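Local atomic coordinates of MetRS related protein (Pyrococcus horikoshii, PDB entry 2CWP), a protein that probably binds tRNA through an OB-fold domain of the kind found in methionyl-tRNA synthetases. Residues L37-G42 / F66-N71. Sequence-based numbering, arbitrary orientation.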
loop_
_atom_site.group_PDB
_atom_site.type_symbol
_atom_site.label_atom_id
_atom_site.label_comp_id
_atom_site.label_asym_id
_atom_site.label_seq_id
_atom_site.Cartn_x
_atom_site.Cartn_y
_atom_site.Cartn_z
ATOM N N LEU A 37 2.768 -2.595 -7.674
ATOM C CA LEU A 37 3.078 -1.181 -7.577
ATOM C C LEU A 37 4.566 -0.972 -7.363
ATOM O O LEU A 37 5.222 -1.756 -6.680
ATOM C CB LEU A 37 2.344 -0.553 -6.388
ATOM C CG LEU A 37 0.835 -0.745 -6.238
ATOM C CD1 LEU A 37 0.418 -0.420 -4.793
ATOM C CD2 LEU A 37 0.112 0.132 -7.245
ATOM N N ILE A 38 5.100 0.087 -7.954
ATOM C CA ILE A 38 6.497 0.432 -7.754
ATOM C C ILE A 38 6.326 1.744 -7.005
ATOM O O ILE A 38 5.871 2.751 -7.570
ATOM C CB ILE A 38 7.236 0.664 -9.075
ATOM C CG1 ILE A 38 7.242 -0.632 -9.887
ATOM C CG2 ILE A 38 8.659 1.149 -8.790
ATOM C CD1 ILE A 38 7.845 -0.489 -11.272
ATOM N N VAL A 39 6.681 1.723 -5.727
ATOM C CA VAL A 39 6.491 2.882 -4.865
ATOM C C VAL A 39 7.773 3.550 -4.415
ATOM O O VAL A 39 8.695 2.891 -3.925
ATOM C CB VAL A 39 5.674 2.448 -3.644
ATOM C CG1 VAL A 39 5.285 3.645 -2.792
ATOM C CG2 VAL A 39 4.460 1.669 -4.129
ATOM N N ASP A 40 7.808 4.867 -4.579
ATOM C CA ASP A 40 8.947 5.691 -4.203
ATOM C C ASP A 40 8.721 6.274 -2.808
ATOM O O ASP A 40 7.808 7.075 -2.628
ATOM C CB ASP A 40 9.094 6.834 -5.220
ATOM C CG ASP A 40 10.262 7.767 -4.908
ATOM O OD1 ASP A 40 10.310 8.359 -3.813
ATOM O OD2 ASP A 40 11.141 7.916 -5.772
ATOM N N PHE A 41 9.529 5.865 -1.832
ATOM C CA PHE A 41 9.437 6.388 -0.456
ATOM C C PHE A 41 10.528 7.422 -0.164
ATOM O O PHE A 41 10.858 7.678 1.000
ATOM C CB PHE A 41 9.553 5.269 0.582
ATOM C CG PHE A 41 8.414 4.304 0.555
ATOM C CD1 PHE A 41 8.492 3.135 -0.186
ATOM C CD2 PHE A 41 7.247 4.574 1.253
ATOM C CE1 PHE A 41 7.429 2.246 -0.231
ATOM C CE2 PHE A 41 6.178 3.698 1.215
ATOM C CZ PHE A 41 6.268 2.527 0.469
ATOM N N GLY A 42 11.096 7.994 -1.221
ATOM C CA GLY A 42 12.139 8.991 -1.053
ATOM C C GLY A 42 13.543 8.419 -1.098
ATOM O O GLY A 42 14.241 8.550 -2.101
ATOM N N PHE A 66 0.083 7.400 -1.082
ATOM C CA PHE A 66 -0.758 6.631 -0.170
ATOM C C PHE A 66 0.055 6.182 1.043
ATOM O O PHE A 66 1.282 6.329 1.077
ATOM C CB PHE A 66 -1.310 5.368 -0.840
ATOM C CG PHE A 66 -2.131 5.634 -2.053
ATOM C CD1 PHE A 66 -1.555 5.581 -3.320
ATOM C CD2 PHE A 66 -3.475 5.965 -1.936
ATOM C CE1 PHE A 66 -2.317 5.858 -4.465
ATOM C CE2 PHE A 66 -4.244 6.243 -3.072
ATOM C CZ PHE A 66 -3.662 6.189 -4.338
ATOM N N ILE A 67 -0.650 5.620 2.020
ATOM C CA ILE A 67 -0.029 5.106 3.223
ATOM C C ILE A 67 0.338 3.654 2.956
ATOM O O ILE A 67 -0.463 2.902 2.407
ATOM C CB ILE A 67 -1.000 5.112 4.377
ATOM C CG1 ILE A 67 -1.562 6.522 4.567
ATOM C CG2 ILE A 67 -0.308 4.565 5.614
ATOM C CD1 ILE A 67 -2.797 6.552 5.476
ATOM N N PHE A 68 1.538 3.259 3.347
ATOM C CA PHE A 68 1.992 1.883 3.149
ATOM C C PHE A 68 2.686 1.390 4.418
ATOM O O PHE A 68 3.448 2.146 5.038
ATOM C CB PHE A 68 3.028 1.791 2.010
ATOM C CG PHE A 68 2.504 2.153 0.643
ATOM C CD1 PHE A 68 2.469 3.478 0.221
ATOM C CD2 PHE A 68 2.106 1.152 -0.247
ATOM C CE1 PHE A 68 2.051 3.816 -1.082
ATOM C CE2 PHE A 68 1.687 1.467 -1.542
ATOM C CZ PHE A 68 1.662 2.805 -1.964
ATOM N N VAL A 69 2.418 0.143 4.813
ATOM C CA VAL A 69 3.104 -0.458 5.962
ATOM C C VAL A 69 4.364 -1.027 5.300
ATOM O O VAL A 69 4.243 -1.869 4.411
ATOM C CB VAL A 69 2.344 -1.653 6.553
ATOM C CG1 VAL A 69 3.022 -2.081 7.833
ATOM C CG2 VAL A 69 0.914 -1.308 6.807
ATOM N N VAL A 70 5.549 -0.597 5.738
ATOM C CA VAL A 70 6.808 -1.023 5.120
ATOM C C VAL A 70 7.790 -1.929 5.886
ATOM O O VAL A 70 8.847 -2.285 5.344
ATOM C CB VAL A 70 7.619 0.207 4.648
ATOM C CG1 VAL A 70 6.784 1.045 3.681
ATOM C CG2 VAL A 70 8.056 1.044 5.851
ATOM N N ASN A 71 7.475 -2.300 7.124
ATOM C CA ASN A 71 8.385 -3.165 7.871
ATOM C C ASN A 71 7.758 -4.520 8.156
ATOM O O ASN A 71 7.924 -5.072 9.240
ATOM C CB ASN A 71 8.851 -2.490 9.183
ATOM C CG ASN A 71 7.744 -2.375 10.233
ATOM O OD1 ASN A 71 6.561 -2.247 9.910
ATOM N ND2 ASN A 71 8.140 -2.395 11.501
#
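Phe68 meets Phe41 and Val39 in the buried interior between 37-42 and 66-71. No hydrogen bond links the segments; the nearest CA atoms, of Val39 and Phe68, are 9.2 Å apart, and side chains fill the interval. Phe41 turns its edge toward the face of Phe68 in an offset edge-to-face pair, planes at 83° and centroids 5.5 Å apart. Val39 meets the same side of Phe68 tip to tip: CG1, anti to the backbone N (chi1 -173°), lies over the face in a CH-pi contact, 3.7 Å from Phe68 CE1, and CG2 is 3.7 Å from Phe68 CZ. Leu37 CD1 reaches the ring edge in plane. Phe41 is sandwiched between Val70 CG1, 3.6 Å from Phe41 CZ, and Val39 CG1 over the other face. An alanine in place of Phe68 would probably open a gap under the Val39 methyls and beside Leu37 CD1, and leave Phe41 without its aromatic mate. Ile48 touches both phenylalanine side chains. By contrast, Ile38 and Asp40 touch nothing of 66-71 and are partly exposed; Asp40 OD1 accepts from Gly42 N at 2.7 Å, an Asx turn ending at exposed Gly42. Two strands, each paired with 17-27, and the residues just after them thus pack across the barrel interior characteristic of the OB fold in tRNA-binding domains.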